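Long-range contacts in EvdMO1 (Micromonospora carbonacea, PDB 5T39), which probably transfers methyl groups from S-adenosylmethionine during everninomicin biosynthesis, through a Rossmann-like methyltransferase domain that here binds S-adenosyl-L-homocysteine: residues Gln60-Arg65 against Gly87-Ala92; Leu80-Leu85 against Val147-Leu152; Thr99-Leu104 against Thr124-Arg129. One frame throughout, in Å; residues are numbered along the deposited sequence.

Contact 1 (Gln60-Arg65 against Gly87-Ala92). With SAH (S-adenosyl-L-homocysteine), chain B.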
loop_
_atom_site.group_PDB
_atom_site.type_symbol
_atom_site.label_atom_id
_atom_site.label_comp_id
_atom_site.label_asym_id
_atom_site.label_seq_id
_atom_site.Cartn_x
_atom_site.Cartn_y
_atom_site.Cartn_z
ATOM N N GLN A 60 0.646 -1.764 -10.572
ATOM C CA GLN A 60 0.297 -3.038 -11.186
ATOM C C GLN A 60 -1.207 -3.293 -11.141
ATOM O O GLN A 60 -1.898 -2.857 -10.221
ATOM C CB GLN A 60 1.038 -4.187 -10.494
ATOM C CG GLN A 60 0.833 -5.543 -11.158
ATOM C CD GLN A 60 1.723 -6.622 -10.574
ATOM O OE1 GLN A 60 2.198 -6.506 -9.447
ATOM N NE2 GLN A 60 1.957 -7.680 -11.345
ATOM N N ASP A 61 -1.709 -3.995 -12.147
ATOM C CA ASP A 61 -3.081 -4.471 -12.115
ATOM C C ASP A 61 -3.346 -5.178 -10.782
ATOM O O ASP A 61 -2.569 -6.062 -10.396
ATOM C CB ASP A 61 -3.280 -5.452 -13.268
ATOM C CG ASP A 61 -4.629 -6.113 -13.240
ATOM O OD1 ASP A 61 -5.608 -5.488 -13.702
ATOM O OD2 ASP A 61 -4.702 -7.257 -12.749
ATOM N N PRO A 62 -4.416 -4.823 -10.057
ATOM C CA PRO A 62 -4.629 -5.444 -8.736
ATOM C C PRO A 62 -4.710 -6.960 -8.765
ATOM O O PRO A 62 -4.190 -7.609 -7.848
ATOM C CB PRO A 62 -5.931 -4.796 -8.245
ATOM C CG PRO A 62 -6.022 -3.507 -8.984
ATOM C CD PRO A 62 -5.378 -3.737 -10.314
ATOM N N ALA A 63 -5.357 -7.550 -9.773
ATOM C CA ALA A 63 -5.444 -9.005 -9.825
ATOM C C ALA A 63 -4.067 -9.632 -9.993
ATOM O O ALA A 63 -3.769 -10.665 -9.387
ATOM C CB ALA A 63 -6.364 -9.438 -10.964
ATOM N N ASP A 64 -3.209 -9.021 -10.813
ATOM C CA ASP A 64 -1.853 -9.540 -10.985
ATOM C C ASP A 64 -1.029 -9.375 -9.712
ATOM O O ASP A 64 -0.240 -10.258 -9.349
ATOM C CB ASP A 64 -1.164 -8.842 -12.161
ATOM C CG ASP A 64 -1.830 -9.139 -13.499
ATOM O OD1 ASP A 64 -2.581 -10.130 -13.598
ATOM O OD2 ASP A 64 -1.596 -8.374 -14.460
ATOM N N ARG A 65 -1.197 -8.252 -9.011
ATOM C CA ARG A 65 -0.480 -8.064 -7.754
ATOM C C ARG A 65 -0.921 -9.089 -6.717
ATOM O O ARG A 65 -0.090 -9.655 -5.999
ATOM C CB ARG A 65 -0.695 -6.638 -7.236
ATOM C CG ARG A 65 -0.053 -6.364 -5.890
ATOM C CD ARG A 65 -0.141 -4.896 -5.528
ATOM N NE ARG A 65 0.842 -4.128 -6.269
ATOM C CZ ARG A 65 0.903 -2.803 -6.274
ATOM N NH1 ARG A 65 0.002 -2.102 -5.612
ATOM N NH2 ARG A 65 1.861 -2.183 -6.944
ATOM N N GLY A 87 -9.065 1.053 -2.356
ATOM C CA GLY A 87 -9.404 -0.330 -2.086
ATOM C C GLY A 87 -9.198 -1.310 -3.216
ATOM O O GLY A 87 -9.649 -2.450 -3.099
ATOM N N ALA A 88 -8.519 -0.933 -4.294
ATOM C CA ALA A 88 -8.419 -1.841 -5.435
ATOM C C ALA A 88 -7.618 -3.097 -5.085
ATOM O O ALA A 88 -8.016 -4.219 -5.435
ATOM C CB ALA A 88 -7.804 -1.120 -6.632
ATOM N N ASP A 89 -6.462 -2.935 -4.425
ATOM C CA ASP A 89 -5.696 -4.113 -4.015
ATOM C C ASP A 89 -6.422 -4.863 -2.906
ATOM O O ASP A 89 -6.392 -6.097 -2.861
ATOM C CB ASP A 89 -4.291 -3.736 -3.527
ATOM C CG ASP A 89 -3.353 -3.313 -4.636
ATOM O OD1 ASP A 89 -3.582 -3.668 -5.809
ATOM O OD2 ASP A 89 -2.344 -2.645 -4.296
ATOM N N THR A 90 -7.074 -4.130 -2.000
ATOM C CA THR A 90 -7.805 -4.751 -0.903
ATOM C C THR A 90 -8.851 -5.704 -1.453
ATOM O O THR A 90 -8.971 -6.856 -1.014
ATOM C CB THR A 90 -8.507 -3.662 -0.076
ATOM O OG1 THR A 90 -7.808 -2.409 -0.145
ATOM C CG2 THR A 90 -8.660 -4.122 1.357
ATOM N N LEU A 91 -9.613 -5.232 -2.439
ATOM C CA LEU A 91 -10.646 -6.053 -3.062
ATOM C C LEU A 91 -10.040 -7.275 -3.752
ATOM O O LEU A 91 -10.541 -8.399 -3.613
ATOM C CB LEU A 91 -11.405 -5.185 -4.059
ATOM C CG LEU A 91 -12.590 -5.838 -4.748
ATOM C CD1 LEU A 91 -13.647 -6.203 -3.740
ATOM C CD2 LEU A 91 -13.130 -4.890 -5.784
ATOM N N ALA A 92 -8.957 -7.076 -4.505
ATOM C CA ALA A 92 -8.324 -8.192 -5.197
ATOM C C ALA A 92 -7.817 -9.246 -4.218
ATOM O O ALA A 92 -7.944 -10.450 -4.469
ATOM C CB ALA A 92 -7.199 -7.680 -6.093
HETATM N N SAH B . -1.032 1.071 -2.153
HETATM C CA SAH B . -1.677 1.668 -3.320
HETATM C CB SAH B . -1.749 3.183 -3.228
HETATM C CG SAH B . -0.385 3.863 -3.158
HETATM S SD SAH B . -0.525 5.669 -3.161
HETATM C C SAH B . -0.921 1.281 -4.576
HETATM O O SAH B . -1.368 1.573 -5.691
HETATM O OXT SAH B . 0.150 0.688 -4.465
HETATM C "C5'" SAH B . -0.193 5.970 -1.405
HETATM C "C4'" SAH B . -1.384 5.720 -0.485
HETATM O "O4'" SAH B . -0.894 5.730 0.857
HETATM C "C3'" SAH B . -2.457 6.792 -0.588
HETATM O "O3'" SAH B . -3.759 6.261 -0.454
HETATM C "C2'" SAH B . -2.093 7.705 0.572
HETATM O "O2'" SAH B . -3.125 8.541 1.066
HETATM C "C1'" SAH B . -1.602 6.699 1.600
HETATM N N9 SAH B . -0.705 7.246 2.616
HETATM C C8 SAH B . 0.334 8.121 2.426
HETATM N N7 SAH B . 0.954 8.363 3.596
HETATM C C5 SAH B . 0.295 7.645 4.544
HETATM C C6 SAH B . 0.467 7.516 5.920
HETATM N N6 SAH B . 1.401 8.168 6.608
HETATM N N1 SAH B . -0.372 6.684 6.598
HETATM C C2 SAH B . -1.363 6.017 5.937
HETATM N N3 SAH B . -1.589 6.127 4.595
HETATM C C4 SAH B . -0.736 6.936 3.936
HETATM O O HOH W 1 -2.786 -2.187 -7.776
#
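Pro62 and Asp89 bring the backbones of two helix starts together, their CA atoms 5.0 Å apart; the CA atoms of Ala63 and Ala92 lie 5.5 Å apart. Helix 62-72 begins here with Asp61 as its N-cap, Asp61 OD2 accepting from Asp64 N at 3.0 Å, and helix 88-94 with Gly87. In this Rossmann-like methyltransferase domain the two helices follow one another along the chain, with strand 78-82 between them. The apolar part is small: the ring of Pro62 presses on Ala88 and Ala92, its CB 3.8 Å from Ala92 CB. The Asp89 side chain crosses the proline at about a right angle, OD1 near Pro62 CB, and its two oxygens have separate tasks. A water ties OD1 to the other backbone, lying 2.6 Å from Asp89 OD1 and 2.7 Å from Gln60 O. OD2 uses its syn lone pair to take Arg65 NH1 at 2.7 Å, in a salt bridge with an N-H...O angle of 153°. That oxygen lies nearly in the guanidinium plane, although the carboxylate and guanidinium planes are turned 64° apart. The Arg65 chain leaves its helix extended and bends at chi3 (-77°), which turns the guanidinium toward the ligand. With Asp89 limiting its rotation, this pocket residue spends the same nitrogen on the ligand carboxylate: Arg65 NH1 donates to SAH OXT at 3.0 Å.

Contact 2 (Leu80-Leu85 against Val147-Leu152). With SAH (S-adenosyl-L-homocysteine), chain B.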
loop_
_atom_site.group_PDB
_atom_site.type_symbol
_atom_site.label_atom_id
_atom_site.label_comp_id
_atom_site.label_asym_id
_atom_site.label_seq_id
_atom_site.Cartn_x
_atom_site.Cartn_y
_atom_site.Cartn_z
ATOM N N LEU A 80 -2.442 -7.580 6.300
ATOM C CA LEU A 80 -2.460 -6.149 6.568
ATOM C C LEU A 80 -2.009 -5.430 5.307
ATOM O O LEU A 80 -0.918 -5.717 4.801
ATOM C CB LEU A 80 -1.508 -5.816 7.723
ATOM C CG LEU A 80 -1.363 -4.339 8.081
ATOM C CD1 LEU A 80 -2.689 -3.764 8.550
ATOM C CD2 LEU A 80 -0.296 -4.170 9.150
ATOM N N GLU A 81 -2.818 -4.497 4.813
ATOM C CA GLU A 81 -2.461 -3.680 3.660
ATOM C C GLU A 81 -2.270 -2.242 4.124
ATOM O O GLU A 81 -3.145 -1.671 4.784
ATOM C CB GLU A 81 -3.542 -3.739 2.584
ATOM C CG GLU A 81 -3.240 -2.802 1.429
ATOM C CD GLU A 81 -4.394 -2.610 0.511
ATOM O OE1 GLU A 81 -4.177 -1.988 -0.556
ATOM O OE2 GLU A 81 -5.508 -3.033 0.860
ATOM N N LEU A 82 -1.136 -1.653 3.770
ATOM C CA LEU A 82 -0.804 -0.291 4.175
ATOM C C LEU A 82 -0.966 0.674 3.002
ATOM O O LEU A 82 -0.377 0.480 1.944
ATOM C CB LEU A 82 0.636 -0.246 4.686
ATOM C CG LEU A 82 0.930 -1.211 5.833
ATOM C CD1 LEU A 82 2.375 -1.097 6.244
ATOM C CD2 LEU A 82 0.016 -0.978 7.019
ATOM N N GLY A 83 -1.723 1.741 3.204
ATOM C CA GLY A 83 -1.958 2.706 2.143
ATOM C C GLY A 83 -2.952 2.220 1.108
ATOM O O GLY A 83 -2.654 2.178 -0.091
ATOM N N ALA A 84 -4.159 1.867 1.559
ATOM C CA ALA A 84 -5.123 1.165 0.720
ATOM C C ALA A 84 -5.759 2.024 -0.372
ATOM O O ALA A 84 -6.386 1.459 -1.280
ATOM C CB ALA A 84 -6.199 0.555 1.609
ATOM N N LEU A 85 -5.623 3.348 -0.311
ATOM C CA LEU A 85 -6.136 4.237 -1.351
ATOM C C LEU A 85 -7.642 4.048 -1.555
ATOM O O LEU A 85 -8.416 4.363 -0.645
ATOM C CB LEU A 85 -5.293 4.146 -2.634
ATOM C CG LEU A 85 -5.618 5.101 -3.785
ATOM C CD1 LEU A 85 -5.861 6.515 -3.300
ATOM C CD2 LEU A 85 -4.513 5.057 -4.833
ATOM N N VAL A 147 2.202 -8.650 5.173
ATOM C CA VAL A 147 1.891 -7.236 5.017
ATOM C C VAL A 147 2.117 -6.852 3.562
ATOM O O VAL A 147 3.173 -7.157 2.997
ATOM C CB VAL A 147 2.796 -6.375 5.919
ATOM C CG1 VAL A 147 2.551 -4.898 5.712
ATOM C CG2 VAL A 147 2.611 -6.760 7.370
ATOM N N LEU A 148 1.137 -6.184 2.958
ATOM C CA LEU A 148 1.304 -5.566 1.653
ATOM C C LEU A 148 1.658 -4.107 1.881
ATOM O O LEU A 148 0.914 -3.383 2.556
ATOM C CB LEU A 148 0.031 -5.688 0.812
ATOM C CG LEU A 148 0.071 -4.975 -0.549
ATOM C CD1 LEU A 148 1.201 -5.501 -1.419
ATOM C CD2 LEU A 148 -1.255 -5.124 -1.272
ATOM N N CYS A 149 2.802 -3.679 1.333
ATOM C CA CYS A 149 3.274 -2.302 1.464
ATOM C C CYS A 149 3.725 -1.831 0.089
ATOM O O CYS A 149 4.909 -1.932 -0.265
ATOM C CB CYS A 149 4.395 -2.226 2.487
ATOM S SG CYS A 149 5.008 -0.562 2.767
ATOM N N ALA A 150 2.775 -1.345 -0.704
ATOM C CA ALA A 150 3.040 -0.928 -2.067
ATOM C C ALA A 150 2.746 0.558 -2.200
ATOM O O ALA A 150 1.751 1.065 -1.668
ATOM C CB ALA A 150 2.179 -1.719 -3.053
ATOM N N GLY A 151 3.613 1.259 -2.916
ATOM C CA GLY A 151 3.337 2.648 -3.206
ATOM C C GLY A 151 3.349 3.568 -2.005
ATOM O O GLY A 151 2.773 4.653 -2.077
ATOM N N LEU A 152 4.018 3.182 -0.919
ATOM C CA LEU A 152 3.902 3.894 0.347
ATOM C C LEU A 152 5.244 4.287 0.955
ATOM O O LEU A 152 5.345 5.336 1.600
ATOM C CB LEU A 152 3.125 3.050 1.358
ATOM C CG LEU A 152 2.901 3.676 2.742
ATOM C CD1 LEU A 152 2.159 4.996 2.639
ATOM C CD2 LEU A 152 2.155 2.700 3.633
HETATM N N SAH B . -1.032 1.071 -2.153
HETATM C CA SAH B . -1.677 1.668 -3.320
HETATM C CB SAH B . -1.749 3.183 -3.228
HETATM C CG SAH B . -0.385 3.863 -3.158
HETATM S SD SAH B . -0.525 5.669 -3.161
HETATM C C SAH B . -0.921 1.281 -4.576
HETATM O O SAH B . -1.368 1.573 -5.691
HETATM O OXT SAH B . 0.150 0.688 -4.465
HETATM C "C5'" SAH B . -0.193 5.970 -1.405
HETATM C "C4'" SAH B . -1.384 5.720 -0.485
HETATM O "O4'" SAH B . -0.894 5.730 0.857
HETATM C "C3'" SAH B . -2.457 6.792 -0.588
HETATM O "O3'" SAH B . -3.759 6.261 -0.454
HETATM C "C2'" SAH B . -2.093 7.705 0.572
HETATM O "O2'" SAH B . -3.125 8.541 1.066
HETATM C "C1'" SAH B . -1.602 6.699 1.600
HETATM N N9 SAH B . -0.705 7.246 2.616
HETATM C C8 SAH B . 0.334 8.121 2.426
HETATM N N7 SAH B . 0.954 8.363 3.596
HETATM C C5 SAH B . 0.295 7.645 4.544
HETATM C C6 SAH B . 0.467 7.516 5.920
HETATM N N6 SAH B . 1.401 8.168 6.608
HETATM N N1 SAH B . -0.372 6.684 6.598
HETATM C C2 SAH B . -1.363 6.017 5.937
HETATM N N3 SAH B . -1.589 6.127 4.595
HETATM C C4 SAH B . -0.736 6.936 3.936
HETATM O O HOH W 2 0.115 -1.531 0.122
#
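Leu148 O is approached by three groups: Leu82 N donates to it at 2.9 Å, almost straight on (165°), Glu81 CA makes a CA-H...O contact, and a water adds a weak bond. The preceding rung is the bond from Leu148 N to Leu80 O, 2.8 Å. The next rung is missing, for the same water takes its place, 2.8 Å from both Leu82 O and Ala150 N. The water sits where adjacent parallel strands, 78-82 and 146-150, reach their C-terminal ends, the edge at which a Rossmann-like fold receives its cofactor. Beyond the water, Gly83 O and Ala150 O together hold the ligand's amino group, each 2.8 Å from SAH N. Gly83 has positive phi, and a CB there would clash with SAH O4'. Leu152, its CG anti to the backbone N (chi1 -179°), reaches toward strand 78-82 with its methyls divided: CD1 rests against the ribose and adenine of SAH, and CD2 presses tightly on Leu82 CB at 3.5 Å. Further down the same face, Leu82 CD1 meets Val147 CG1 at 3.8 Å, the two side chains crossing at a slant.

Contact 3 (Thr99-Leu104 against Thr124-Arg129)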
loop_
_atom_site.group_PDB
_atom_site.type_symbol
_atom_site.label_atom_id
_atom_site.label_comp_id
_atom_site.label_asym_id
_atom_site.label_seq_id
_atom_site.Cartn_x
_atom_site.Cartn_y
_atom_site.Cartn_z
ATOM N N THR A 99 -9.630 -15.661 3.570
ATOM C CA THR A 99 -8.617 -14.655 3.914
ATOM C C THR A 99 -9.301 -13.337 4.280
ATOM O O THR A 99 -10.124 -12.842 3.515
ATOM C CB THR A 99 -7.558 -14.435 2.786
ATOM O OG1 THR A 99 -6.853 -15.655 2.500
ATOM C CG2 THR A 99 -6.532 -13.367 3.180
ATOM N N SER A 100 -8.915 -12.759 5.427
ATOM C CA SER A 100 -9.439 -11.486 5.904
ATOM C C SER A 100 -8.345 -10.444 5.753
ATOM O O SER A 100 -7.163 -10.745 5.932
ATOM C CB SER A 100 -9.864 -11.557 7.378
ATOM O OG SER A 100 -8.762 -11.734 8.248
ATOM N N ILE A 101 -8.751 -9.221 5.411
ATOM C CA ILE A 101 -7.823 -8.138 5.122
ATOM C C ILE A 101 -8.157 -6.966 6.025
ATOM O O ILE A 101 -9.327 -6.587 6.138
ATOM C CB ILE A 101 -7.934 -7.672 3.661
ATOM C CG1 ILE A 101 -8.139 -8.841 2.688
ATOM C CG2 ILE A 101 -6.732 -6.766 3.324
ATOM C CD1 ILE A 101 -7.017 -9.795 2.662
ATOM N N LEU A 102 -7.133 -6.358 6.621
ATOM C CA LEU A 102 -7.248 -5.057 7.261
ATOM C C LEU A 102 -6.480 -4.075 6.396
ATOM O O LEU A 102 -5.272 -4.234 6.217
ATOM C CB LEU A 102 -6.669 -5.076 8.674
ATOM C CG LEU A 102 -6.646 -3.717 9.389
ATOM C CD1 LEU A 102 -8.033 -3.110 9.557
ATOM C CD2 LEU A 102 -5.985 -3.856 10.749
ATOM N N GLY A 103 -7.173 -3.091 5.839
ATOM C CA GLY A 103 -6.550 -2.052 5.032
ATOM C C GLY A 103 -6.527 -0.739 5.794
ATOM O O GLY A 103 -7.554 -0.292 6.302
ATOM N N LEU A 104 -5.346 -0.139 5.872
ATOM C CA LEU A 104 -5.149 1.134 6.547
ATOM C C LEU A 104 -4.936 2.225 5.512
ATOM O O LEU A 104 -4.190 2.037 4.541
ATOM C CB LEU A 104 -3.940 1.078 7.476
ATOM C CG LEU A 104 -4.004 -0.013 8.554
ATOM C CD1 LEU A 104 -2.792 0.097 9.441
ATOM C CD2 LEU A 104 -5.295 0.061 9.369
ATOM N N THR A 124 -17.184 -8.547 2.530
ATOM C CA THR A 124 -17.347 -8.566 3.979
ATOM C C THR A 124 -16.105 -9.040 4.727
ATOM O O THR A 124 -16.044 -8.853 5.947
ATOM C CB THR A 124 -18.537 -9.454 4.354
ATOM O OG1 THR A 124 -18.291 -10.781 3.876
ATOM C CG2 THR A 124 -19.830 -8.934 3.738
ATOM N N ASN A 125 -15.124 -9.643 4.043
ATOM C CA ASN A 125 -13.878 -10.071 4.668
ATOM C C ASN A 125 -12.818 -8.969 4.672
ATOM O O ASN A 125 -11.639 -9.252 4.902
ATOM C CB ASN A 125 -13.363 -11.344 3.996
ATOM C CG ASN A 125 -13.175 -11.196 2.504
ATOM O OD1 ASN A 125 -13.835 -10.380 1.855
ATOM N ND2 ASN A 125 -12.288 -12.010 1.941
ATOM N N VAL A 126 -13.222 -7.723 4.439
ATOM C CA VAL A 126 -12.347 -6.558 4.475
ATOM C C VAL A 126 -12.797 -5.641 5.600
ATOM O O VAL A 126 -13.994 -5.378 5.760
ATOM C CB VAL A 126 -12.408 -5.801 3.131
ATOM C CG1 VAL A 126 -11.672 -4.479 3.203
ATOM C CG2 VAL A 126 -11.875 -6.656 2.000
ATOM N N GLU A 127 -11.836 -5.140 6.364
ATOM C CA GLU A 127 -12.038 -4.002 7.245
ATOM C C GLU A 127 -11.094 -2.907 6.799
ATOM O O GLU A 127 -9.919 -3.181 6.540
ATOM C CB GLU A 127 -11.733 -4.338 8.716
ATOM C CG GLU A 127 -12.002 -3.146 9.619
ATOM C CD GLU A 127 -11.683 -3.338 11.086
ATOM O OE1 GLU A 127 -11.167 -4.394 11.473
ATOM O OE2 GLU A 127 -11.934 -2.386 11.858
ATOM N N LEU A 128 -11.593 -1.677 6.720
ATOM C CA LEU A 128 -10.799 -0.508 6.393
ATOM C C LEU A 128 -10.800 0.427 7.587
ATOM O O LEU A 128 -11.839 0.603 8.237
ATOM C CB LEU A 128 -11.388 0.207 5.179
ATOM C CG LEU A 128 -11.296 -0.563 3.860
ATOM C CD1 LEU A 128 -12.298 -0.053 2.862
ATOM C CD2 LEU A 128 -9.885 -0.442 3.295
ATOM N N ARG A 129 -9.656 1.054 7.858
ATOM C CA ARG A 129 -9.540 1.976 8.974
ATOM C C ARG A 129 -8.666 3.150 8.584
ATOM O O ARG A 129 -7.666 2.988 7.875
ATOM C CB ARG A 129 -8.870 1.339 10.188
ATOM C CG ARG A 129 -9.584 0.209 10.836
ATOM C CD ARG A 129 -8.864 -0.201 12.097
ATOM N NE ARG A 129 -9.327 -1.501 12.510
ATOM C CZ ARG A 129 -8.661 -2.303 13.321
ATOM N NH1 ARG A 129 -7.486 -1.931 13.835
ATOM N NH2 ARG A 129 -9.168 -3.487 13.614
#
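Arg129, Leu102 and Asn125 bury the most surface where strands 100-105 and 126-130 run side by side. Arg129 crosses Leu102 at about a right angle, laying one face of its guanidinium group over Leu102 CD1, which is 3.6 Å from Arg129 NE. The group is held side-on by its strand-mate Glu127: NE donates to Glu127 OE2 at 2.8 Å (169°) and NH2 to Glu127 OE1 at 3.1 Å, both oxygens being met from above the carboxylate plane. Leu102 CD1 also lies 3.9 Å from Glu127 OE1, so one methyl of Leu102 packs against both members of the ion pair. A leucine in place of Arg129 would probably leave the Glu127 carboxylate without its charged mate and free to turn. At the strand starts, Asn125 has CG between its backbone N and carbonyl carbon (chi1 56°), a turn that brings ND2 to Thr99 O at 2.8 Å; Ala94 O is a second acceptor for ND2. Asn125 O then takes Ile101 N at 2.9 Å, opening a regular ladder that runs on to Arg129 N donating to Gly103 O. Parallel neighbours in register, joined through helix 108-121, which packs on Val126 and Leu128, make this a beta-alpha-beta crossover of the Rossmann-like fold.

In the fold
From the N terminus, helix 62-72 opens contact 1, and strand 78-82 opens contact 2 before helix 88-94 closes contact 1, so these two loops cross. Contact 3 opens and closes later, between strands 100-105 and 126-130, within the long excursion that ends when strand 146-150 closes contact 2; contacts 1 and 3 lie in series. Four neighbouring strands, in the order 126-130, 100-105, 78-82 and 146-150, thus join contacts 3 and 2 into one sheet, with Glu81 N 2.8 Å from Leu102 O at the seam. Thr90 brings contact 1 onto that sheet: its OG1 is hydrogen-bonded to Glu81 OE2, and its methyl packs on Val126 and Ile101. Contacts 1 and 2 meet again at SAH.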